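Long-range contacts in Poly(A) RNA polymerase protein 2 (Saccharomyces cerevisiae, PDB 3NYB), which probably adds adenosines to RNA 3' ends as the catalytic poly(A) polymerase subunit of the TRAMP RNA surveillance complex: residues K148-W153 against G185-I190; D155-L160 against L192-L197; L165-F170 against K287-A292. The protein carries 1 engineered substitution. All blocks are in the same frame, centred on the assembly; numbering follows the deposited sequence.

Contact 1 (K148-W153 against G185-I190); sequences KLIREW and GGFSII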
loop_
_atom_site.group_PDB
_atom_site.type_symbol
_atom_site.label_atom_id
_atom_site.label_comp_id
_atom_site.label_asym_id
_atom_site.label_seq_id
_atom_site.Cartn_x
_atom_site.Cartn_y
_atom_site.Cartn_z
ATOM N N LYS A 148 9.565 -10.746 -7.746
ATOM C CA LYS A 148 9.987 -10.259 -9.056
ATOM C C LYS A 148 8.956 -9.302 -9.660
ATOM O O LYS A 148 9.310 -8.277 -10.245
ATOM C CB LYS A 148 10.280 -11.425 -10.008
ATOM C CG LYS A 148 11.129 -11.044 -11.227
ATOM C CD LYS A 148 12.575 -10.704 -10.846
ATOM C CE LYS A 148 13.433 -10.367 -12.074
ATOM N NZ LYS A 148 13.819 -11.560 -12.902
ATOM N N LEU A 149 7.677 -9.636 -9.515
ATOM C CA LEU A 149 6.620 -8.730 -9.945
ATOM C C LEU A 149 6.830 -7.343 -9.342
ATOM O O LEU A 149 6.783 -6.333 -10.052
ATOM C CB LEU A 149 5.251 -9.277 -9.551
ATOM C CG LEU A 149 4.783 -10.498 -10.349
ATOM C CD1 LEU A 149 3.415 -10.955 -9.870
ATOM C CD2 LEU A 149 4.753 -10.180 -11.833
ATOM N N ILE A 150 7.075 -7.313 -8.031
ATOM C CA ILE A 150 7.316 -6.072 -7.306
ATOM C C ILE A 150 8.377 -5.209 -7.977
ATOM O O ILE A 150 8.145 -4.033 -8.246
ATOM C CB ILE A 150 7.767 -6.340 -5.854
ATOM C CG1 ILE A 150 6.725 -7.178 -5.110
ATOM C CG2 ILE A 150 8.020 -5.033 -5.122
ATOM C CD1 ILE A 150 5.360 -6.596 -5.145
ATOM N N ARG A 151 9.540 -5.789 -8.244
ATOM C CA ARG A 151 10.633 -5.021 -8.831
ATOM C C ARG A 151 10.278 -4.511 -10.220
ATOM O O ARG A 151 10.575 -3.368 -10.571
ATOM C CB ARG A 151 11.915 -5.844 -8.865
ATOM C CG ARG A 151 12.515 -6.061 -7.489
ATOM C CD ARG A 151 13.783 -6.893 -7.553
ATOM N NE ARG A 151 13.527 -8.265 -7.985
ATOM C CZ ARG A 151 13.068 -9.224 -7.186
ATOM N NH1 ARG A 151 12.803 -8.957 -5.914
ATOM N NH2 ARG A 151 12.867 -10.446 -7.660
ATOM N N GLU A 152 9.628 -5.364 -11.003
ATOM C CA GLU A 152 9.183 -4.986 -12.332
ATOM C C GLU A 152 8.104 -3.917 -12.254
ATOM O O GLU A 152 8.218 -2.883 -12.907
ATOM C CB GLU A 152 8.686 -6.206 -13.091
ATOM C CG GLU A 152 9.761 -7.260 -13.297
ATOM C CD GLU A 152 9.229 -8.541 -13.922
ATOM O OE1 GLU A 152 7.990 -8.703 -13.994
ATOM O OE2 GLU A 152 10.053 -9.387 -14.335
ATOM N N TRP A 153 7.065 -4.147 -11.454
ATOM C CA TRP A 153 6.041 -3.125 -11.290
ATOM C C TRP A 153 6.693 -1.766 -10.975
ATOM O O TRP A 153 6.251 -0.728 -11.458
ATOM C CB TRP A 153 5.063 -3.465 -10.164
ATOM C CG TRP A 153 4.179 -4.676 -10.306
ATOM C CD1 TRP A 153 3.872 -5.382 -11.442
ATOM C CD2 TRP A 153 3.444 -5.295 -9.237
ATOM N NE1 TRP A 153 3.008 -6.415 -11.130
ATOM C CE2 TRP A 153 2.734 -6.380 -9.798
ATOM C CE3 TRP A 153 3.339 -5.039 -7.873
ATOM C CZ2 TRP A 153 1.915 -7.210 -8.996
ATOM C CZ3 TRP A 153 2.529 -5.863 -7.096
ATOM C CH2 TRP A 153 1.831 -6.929 -7.657
ATOM N N GLY A 185 -1.686 -7.490 3.772
ATOM C CA GLY A 185 -0.262 -7.757 3.674
ATOM C C GLY A 185 0.427 -6.804 2.715
ATOM O O GLY A 185 -0.221 -5.996 2.053
ATOM N N GLY A 186 1.748 -6.899 2.632
ATOM C CA GLY A 186 2.508 -5.970 1.828
ATOM C C GLY A 186 2.249 -6.123 0.341
ATOM O O GLY A 186 1.956 -5.145 -0.357
ATOM N N PHE A 187 2.372 -7.344 -0.160
ATOM C CA PHE A 187 2.177 -7.571 -1.593
ATOM C C PHE A 187 0.780 -7.114 -2.024
ATOM O O PHE A 187 0.616 -6.443 -3.042
ATOM C CB PHE A 187 2.427 -9.041 -1.967
ATOM C CG PHE A 187 2.039 -9.381 -3.378
ATOM C CD1 PHE A 187 2.930 -9.204 -4.419
ATOM C CD2 PHE A 187 0.777 -9.872 -3.661
ATOM C CE1 PHE A 187 2.570 -9.512 -5.711
ATOM C CE2 PHE A 187 0.409 -10.175 -4.947
ATOM C CZ PHE A 187 1.306 -9.996 -5.974
ATOM N N SER A 188 -0.220 -7.465 -1.231
ATOM C CA SER A 188 -1.592 -7.068 -1.510
ATOM C C SER A 188 -1.731 -5.567 -1.686
ATOM O O SER A 188 -2.407 -5.101 -2.603
ATOM C CB SER A 188 -2.523 -7.539 -0.390
ATOM O OG SER A 188 -2.514 -8.954 -0.293
ATOM N N ILE A 189 -1.109 -4.804 -0.799
ATOM C CA ILE A 189 -1.231 -3.358 -0.877
ATOM C C ILE A 189 -0.623 -2.890 -2.183
ATOM O O ILE A 189 -1.221 -2.098 -2.912
ATOM C CB ILE A 189 -0.527 -2.652 0.279
ATOM C CG1 ILE A 189 -1.066 -3.153 1.621
ATOM C CG2 ILE A 189 -0.725 -1.148 0.170
ATOM C CD1 ILE A 189 -0.264 -2.651 2.821
ATOM N N ILE A 190 0.572 -3.395 -2.477
ATOM C CA ILE A 190 1.268 -3.035 -3.704
ATOM C C ILE A 190 0.396 -3.328 -4.910
ATOM O O ILE A 190 0.252 -2.492 -5.805
ATOM C CB ILE A 190 2.577 -3.800 -3.849
ATOM C CG1 ILE A 190 3.432 -3.596 -2.601
ATOM C CG2 ILE A 190 3.317 -3.345 -5.080
ATOM C CD1 ILE A 190 4.802 -4.237 -2.698
#
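This is a buried, wholly apolar helix-to-helix contact about 9 Å from the centre of the chain, joining helix 145-155 to the first turns of helix 186-198. No hydrogen bond crosses it. The short axes run nearly the same way, 33° apart, but stay 11.2 Å from each other at closest approach, so large side chains rather than backbone fill the interval. Four of them carry it: Ile-150 and Trp-153 on one helix, Phe-187 and Ile-190 on the other. Each pair is spaced by three residues, which puts both members on the same side of their helix.

Trp-153 reaches across with the benzo part of its indole. Its atom CH2 meets Phe-187 CE1 at 3.3 Å, and the two six-membered rings are inclined by 32°, too tilted for a parallel stack and far from perpendicular. Phe-187 gets there with CG anti to the backbone N (chi1 171°), which brings the ring up to the benzo end of the indole. The edge of the indole at CE3 and CZ3 takes the methyl CG2 of Ile-190, which lies near the ring plane. One indole face is lined near its rim by the carbonyl oxygen of Leu-149, from the preceding helical turn. The arrangement belongs to the helical bundle that stands beside the palm sheet, consistent with the central domain of polymerase-beta-like poly(A) polymerases; Gly-185 occupies the N-cap position of the second helix.

Beside the rings the isoleucines meet tip to tip: Ile-150 CD1 lies 3.4 Å from Ile-190 CD1, the side chains crossing at about a right angle. The same Ile-150 methyl also reaches Phe-187 CD1, at 3.6 Å, thereby touching ring and branched chain together. Pro-268 continues the apolar surface, touching both Leu-149 and Phe-187.

Contact 2 (D155-L160 against L192-L197); sequences DDTPGL and LVFSFL
Leu-160, Leu-197 and Phe-194 lose the most surface here, each close to 60 Å², and they seat the connection between helices 145-155 and 160-173 against helix 186-198. Leu-160 closes a type II beta turn that starts at Thr-157, its N bonded to Thr-157 O at 3.3 Å; Gly-159, with phi at +108°, occupies the third position of the turn and is also the N-cap of helix 160-173. With CG anti to its backbone N, Leu-160 sends CD1 to Val-193 CG1, 3.7 Å away, and the same methyl lies by the backbone N of Phe-194.

Leu-197, one helical turn beyond Val-193, works through a single methyl. Its CD2 meets Thr-157 CG2 at 3.4 Å and also lies 3.7 Å from Leu-160 N, so it packs against the turn from Thr-157 to Leu-160.

Phe-194 presents its ring edge to the hydroxyl of Thr-157: OG1 is 3.5 Å from CE1, near the ring plane. This hydroxyl is hydrogen-bonded to the carbonyl of Trp-153, near the end of the preceding helix. On another side of helix 186-198, Phe-196 packs on Phe-78 of the Protein AIR2 chain.

No hydrogen bond spans the two segments; the N-H of Leu-160 is bonded within the loop and the hydroxyl of Thr-157 to the preceding helix, so attachment to helix 186-198 rests on methyl and ring contacts.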
loop_
_atom_site.group_PDB
_atom_site.type_symbol
_atom_site.label_atom_id
_atom_site.label_comp_id
_atom_site.label_asym_id
_atom_site.label_seq_id
_atom_site.Cartn_x
_atom_site.Cartn_y
_atom_site.Cartn_z
ATOM N N ASP A 155 9.546 -0.650 -11.820
ATOM C CA ASP A 155 10.220 -0.097 -12.983
ATOM C C ASP A 155 9.258 0.610 -13.944
ATOM O O ASP A 155 9.503 1.744 -14.351
ATOM C CB ASP A 155 10.986 -1.195 -13.709
ATOM C CG ASP A 155 12.135 -1.730 -12.890
ATOM O OD1 ASP A 155 12.513 -2.903 -13.099
ATOM O OD2 ASP A 155 12.656 -0.979 -12.037
ATOM N N ASP A 156 8.163 -0.052 -14.301
ATOM C CA ASP A 156 7.257 0.511 -15.296
ATOM C C ASP A 156 6.043 1.232 -14.707
ATOM O O ASP A 156 4.991 1.296 -15.346
ATOM C CB ASP A 156 6.830 -0.551 -16.327
ATOM C CG ASP A 156 6.038 -1.693 -15.714
ATOM O OD1 ASP A 156 6.489 -2.852 -15.819
ATOM O OD2 ASP A 156 4.961 -1.435 -15.140
ATOM N N THR A 157 6.195 1.801 -13.512
ATOM C CA THR A 157 5.066 2.446 -12.842
ATOM C C THR A 157 5.444 3.675 -12.029
ATOM O O THR A 157 5.668 3.581 -10.829
ATOM C CB THR A 157 4.348 1.471 -11.888
ATOM O OG1 THR A 157 4.022 0.267 -12.589
ATOM C CG2 THR A 157 3.084 2.095 -11.341
ATOM N N PRO A 158 5.495 4.846 -12.672
ATOM C CA PRO A 158 5.772 6.056 -11.891
ATOM C C PRO A 158 4.662 6.346 -10.877
ATOM O O PRO A 158 3.485 6.386 -11.233
ATOM C CB PRO A 158 5.838 7.152 -12.959
ATOM C CG PRO A 158 6.159 6.421 -14.237
ATOM C CD PRO A 158 5.433 5.115 -14.117
ATOM N N GLY A 159 5.039 6.532 -9.619
ATOM C CA GLY A 159 4.080 6.875 -8.590
ATOM C C GLY A 159 3.809 5.729 -7.644
ATOM O O GLY A 159 3.277 5.923 -6.544
ATOM N N LEU A 160 4.180 4.526 -8.066
ATOM C CA LEU A 160 3.899 3.336 -7.273
ATOM C C LEU A 160 4.451 3.425 -5.836
ATOM O O LEU A 160 3.703 3.269 -4.871
ATOM C CB LEU A 160 4.425 2.092 -7.981
ATOM C CG LEU A 160 3.993 0.789 -7.317
ATOM C CD1 LEU A 160 2.483 0.781 -7.048
ATOM C CD2 LEU A 160 4.417 -0.406 -8.146
ATOM N N LEU A 192 -2.961 -3.570 -5.199
ATOM C CA LEU A 192 -4.093 -2.652 -5.327
ATOM C C LEU A 192 -3.704 -1.338 -5.975
ATOM O O LEU A 192 -4.363 -0.867 -6.898
ATOM C CB LEU A 192 -4.713 -2.361 -3.965
ATOM C CG LEU A 192 -5.317 -3.525 -3.194
ATOM C CD1 LEU A 192 -5.754 -3.036 -1.821
ATOM C CD2 LEU A 192 -6.473 -4.158 -3.952
ATOM N N VAL A 193 -2.635 -0.739 -5.474
ATOM C CA VAL A 193 -2.158 0.518 -6.012
ATOM C C VAL A 193 -1.747 0.321 -7.459
ATOM O O VAL A 193 -2.160 1.066 -8.339
ATOM C CB VAL A 193 -0.967 1.037 -5.206
ATOM C CG1 VAL A 193 -0.519 2.399 -5.710
ATOM C CG2 VAL A 193 -1.342 1.125 -3.761
ATOM N N PHE A 194 -0.934 -0.699 -7.700
ATOM C CA PHE A 194 -0.432 -0.960 -9.036
ATOM C C PHE A 194 -1.581 -1.085 -10.029
ATOM O O PHE A 194 -1.606 -0.405 -11.055
ATOM C CB PHE A 194 0.418 -2.225 -9.049
ATOM C CG PHE A 194 0.758 -2.712 -10.429
ATOM C CD1 PHE A 194 1.413 -1.884 -11.327
ATOM C CD2 PHE A 194 0.432 -4.001 -10.823
ATOM C CE1 PHE A 194 1.728 -2.330 -12.593
ATOM C CE2 PHE A 194 0.744 -4.453 -12.079
ATOM C CZ PHE A 194 1.395 -3.618 -12.968
ATOM N N SER A 195 -2.535 -1.956 -9.712
ATOM C CA SER A 195 -3.694 -2.144 -10.554
ATOM C C SER A 195 -4.346 -0.797 -10.839
ATOM O O SER A 195 -4.437 -0.368 -11.996
ATOM C CB SER A 195 -4.689 -3.076 -9.874
ATOM O OG SER A 195 -5.991 -2.884 -10.394
ATOM N N PHE A 196 -4.789 -0.132 -9.776
ATOM C CA PHE A 196 -5.425 1.176 -9.886
ATOM C C PHE A 196 -4.683 2.120 -10.836
ATOM O O PHE A 196 -5.265 2.646 -11.785
ATOM C CB PHE A 196 -5.574 1.792 -8.498
ATOM C CG PHE A 196 -5.711 3.288 -8.498
ATOM C CD1 PHE A 196 -6.929 3.889 -8.776
ATOM C CD2 PHE A 196 -4.623 4.096 -8.183
ATOM C CE1 PHE A 196 -7.056 5.271 -8.756
ATOM C CE2 PHE A 196 -4.747 5.474 -8.158
ATOM C CZ PHE A 196 -5.968 6.065 -8.449
ATOM N N LEU A 197 -3.399 2.325 -10.590
ATOM C CA LEU A 197 -2.585 3.176 -11.453
ATOM C C LEU A 197 -2.680 2.759 -12.916
ATOM O O LEU A 197 -2.967 3.578 -13.784
ATOM C CB LEU A 197 -1.117 3.153 -10.996
ATOM C CG LEU A 197 -0.517 4.348 -10.236
ATOM C CD1 LEU A 197 -1.460 4.933 -9.200
ATOM C CD2 LEU A 197 0.824 3.984 -9.597
#

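Contact 3 (L165-F170 against K287-A292); sequences LIVKQF and KAFAGA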
loop_
_atom_site.group_PDB
_atom_site.type_symbol
_atom_site.label_atom_id
_atom_site.label_comp_id
_atom_site.label_asym_id
_atom_site.label_seq_id
_atom_site.Cartn_x
_atom_site.Cartn_y
_atom_site.Cartn_z
ATOM N N LEU A 165 3.679 4.045 -0.008
ATOM C CA LEU A 165 4.103 4.547 1.292
ATOM C C LEU A 165 2.948 5.228 2.030
ATOM O O LEU A 165 2.717 4.965 3.201
ATOM C CB LEU A 165 5.307 5.472 1.156
ATOM C CG LEU A 165 6.596 4.731 0.798
ATOM C CD1 LEU A 165 7.740 5.715 0.536
ATOM C CD2 LEU A 165 6.955 3.734 1.892
ATOM N N ILE A 166 2.204 6.079 1.336
ATOM C CA ILE A 166 1.065 6.752 1.953
ATOM C C ILE A 166 0.017 5.766 2.456
ATOM O O ILE A 166 -0.388 5.809 3.619
ATOM C CB ILE A 166 0.398 7.716 0.979
ATOM C CG1 ILE A 166 1.425 8.701 0.434
ATOM C CG2 ILE A 166 -0.710 8.465 1.673
ATOM C CD1 ILE A 166 2.013 9.596 1.484
ATOM N N VAL A 167 -0.417 4.876 1.571
ATOM C CA VAL A 167 -1.394 3.859 1.923
ATOM C C VAL A 167 -0.868 2.968 3.049
ATOM O O VAL A 167 -1.632 2.502 3.903
ATOM C CB VAL A 167 -1.739 2.985 0.707
ATOM C CG1 VAL A 167 -2.901 2.060 1.026
ATOM C CG2 VAL A 167 -2.085 3.847 -0.477
ATOM N N LYS A 168 0.438 2.722 3.045
ATOM C CA LYS A 168 1.032 1.857 4.054
ATOM C C LYS A 168 0.941 2.578 5.394
ATOM O O LYS A 168 0.455 2.022 6.382
ATOM C CB LYS A 168 2.480 1.528 3.692
ATOM C CG LYS A 168 2.816 0.030 3.643
ATOM C CD LYS A 168 3.946 -0.233 2.648
ATOM C CE LYS A 168 4.456 -1.669 2.677
ATOM N NZ LYS A 168 5.130 -2.013 3.954
ATOM N N GLN A 169 1.379 3.832 5.410
ATOM C CA GLN A 169 1.298 4.653 6.612
ATOM C C GLN A 169 -0.134 4.734 7.112
ATOM O O GLN A 169 -0.416 4.500 8.286
ATOM C CB GLN A 169 1.817 6.059 6.343
ATOM C CG GLN A 169 1.643 7.005 7.525
ATOM C CD GLN A 169 2.267 6.463 8.801
ATOM O OE1 GLN A 169 3.278 5.765 8.760
ATOM N NE2 GLN A 169 1.666 6.784 9.940
ATOM N N PHE A 170 -1.054 5.071 6.218
ATOM C CA PHE A 170 -2.442 5.139 6.623
ATOM C C PHE A 170 -2.870 3.851 7.335
ATOM O O PHE A 170 -3.322 3.885 8.482
ATOM C CB PHE A 170 -3.342 5.390 5.426
ATOM C CG PHE A 170 -4.791 5.308 5.758
ATOM C CD1 PHE A 170 -5.412 6.343 6.434
ATOM C CD2 PHE A 170 -5.530 4.182 5.420
ATOM C CE1 PHE A 170 -6.757 6.261 6.763
ATOM C CE2 PHE A 170 -6.876 4.092 5.741
ATOM C CZ PHE A 170 -7.490 5.134 6.418
ATOM N N LYS A 287 -14.202 0.250 5.085
ATOM C CA LYS A 287 -14.666 1.392 5.875
ATOM C C LYS A 287 -13.562 2.434 6.042
ATOM O O LYS A 287 -13.812 3.626 5.933
ATOM C CB LYS A 287 -15.191 0.959 7.251
ATOM C CG LYS A 287 -16.703 0.880 7.333
ATOM C CD LYS A 287 -17.212 -0.541 7.508
ATOM C CE LYS A 287 -17.200 -0.938 8.982
ATOM N NZ LYS A 287 -18.160 -2.040 9.291
ATOM N N ALA A 288 -12.339 1.974 6.290
ATOM C CA ALA A 288 -11.224 2.879 6.545
ATOM C C ALA A 288 -10.799 3.673 5.304
ATOM O O ALA A 288 -10.591 4.884 5.391
ATOM C CB ALA A 288 -10.047 2.130 7.150
ATOM N N PHE A 289 -10.683 3.012 4.153
ATOM C CA PHE A 289 -10.389 3.745 2.920
ATOM C C PHE A 289 -11.428 4.834 2.671
ATOM O O PHE A 289 -11.101 5.954 2.293
ATOM C CB PHE A 289 -10.335 2.818 1.708
ATOM C CG PHE A 289 -9.139 1.919 1.680
ATOM C CD1 PHE A 289 -7.938 2.324 2.235
ATOM C CD2 PHE A 289 -9.206 0.678 1.079
ATOM C CE1 PHE A 289 -6.837 1.498 2.209
ATOM C CE2 PHE A 289 -8.108 -0.149 1.045
ATOM C CZ PHE A 289 -6.917 0.263 1.612
ATOM N N ALA A 290 -12.691 4.487 2.869
ATOM C CA ALA A 290 -13.757 5.443 2.677
ATOM C C ALA A 290 -13.551 6.599 3.651
ATOM O O ALA A 290 -13.690 7.764 3.285
ATOM C CB ALA A 290 -15.087 4.777 2.911
ATOM N N GLY A 291 -13.215 6.266 4.894
ATOM C CA GLY A 291 -12.855 7.269 5.879
ATOM C C GLY A 291 -11.762 8.180 5.348
ATOM O O GLY A 291 -11.826 9.402 5.486
ATOM N N ALA A 292 -10.758 7.581 4.720
ATOM C CA ALA A 292 -9.633 8.346 4.213
ATOM C C ALA A 292 -10.096 9.297 3.111
ATOM O O ALA A 292 -9.779 10.487 3.118
ATOM C CB ALA A 292 -8.540 7.413 3.718
#
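The two helical segments cross steeply: their N-to-C directions make an angle of 115°, and the short axes come no closer than 12.0 Å. The nearest pair of CA atoms is Phe-170 with Ala-292, 8.2 Å apart. One segment lies on helix 160-173, the other on the long helix 282-304, and the gap between them is bridged mostly by a single aromatic side chain.

That side chain is Phe-170. Its CG stands anti to the backbone N (chi1 173°), extending the ring toward the other helix so that the far end, at CE1, CE2 and CZ, makes the contacts. The methyl of Ala-292 lies over one ring face in a CH-pi contact, with CB 4.0 Å from the ring centroid and 27° off the normal. Ala-288, one turn earlier, adds its CB at 4.0 Å from CE2 of Phe-170, while its carbonyl oxygen approaches the CZ end obliquely. The small alanines thus let the ring tip come close to the helix backbone. This is a crossed-helix joint within the mostly helical part of the polymerase, bringing together helices separated by more than a hundred residues of chain. Helix 214-228 completes it, its Phe-222 ring meeting those of both Phe-170 and Phe-289.

The Phe-289 ring touches two residues of helix 160-173: its CD1 lies 4.1 Å from Phe-170 CE2, and its CE1 lies 4.1 Å from Val-167 CG1, where the side chains cross at about a right angle.

An alanine in place of Phe-170 would probably loosen the joint, because the CH-pi contact with Ala-292 and the bridging contacts to Ala-288 and Phe-289 would go.

Helix 186-198 serves both contact 1 and contact 2, whose centres lie 10 Å apart. They meet directly where the stacked rings of Trp-153 and Phe-194 join them, Trp-153 NE1 being 3.1 Å from Phe-194 CE2. Contact 3 lies farther off, its centre about 17 Å from that of contact 1, yet Ile-189 CG2 still touches Val-167 CG1 at 4.0 Å. Contacts 2 and 3 do not touch, though their nearest atoms are about 4 Å apart; helix 160-173, which begins at the end of 155-160 and carries 165-170, connects them. In this family the catalytic centre lies on the palm sheet facing the central domain, so the three contacts probably belong to the helical framework beside it.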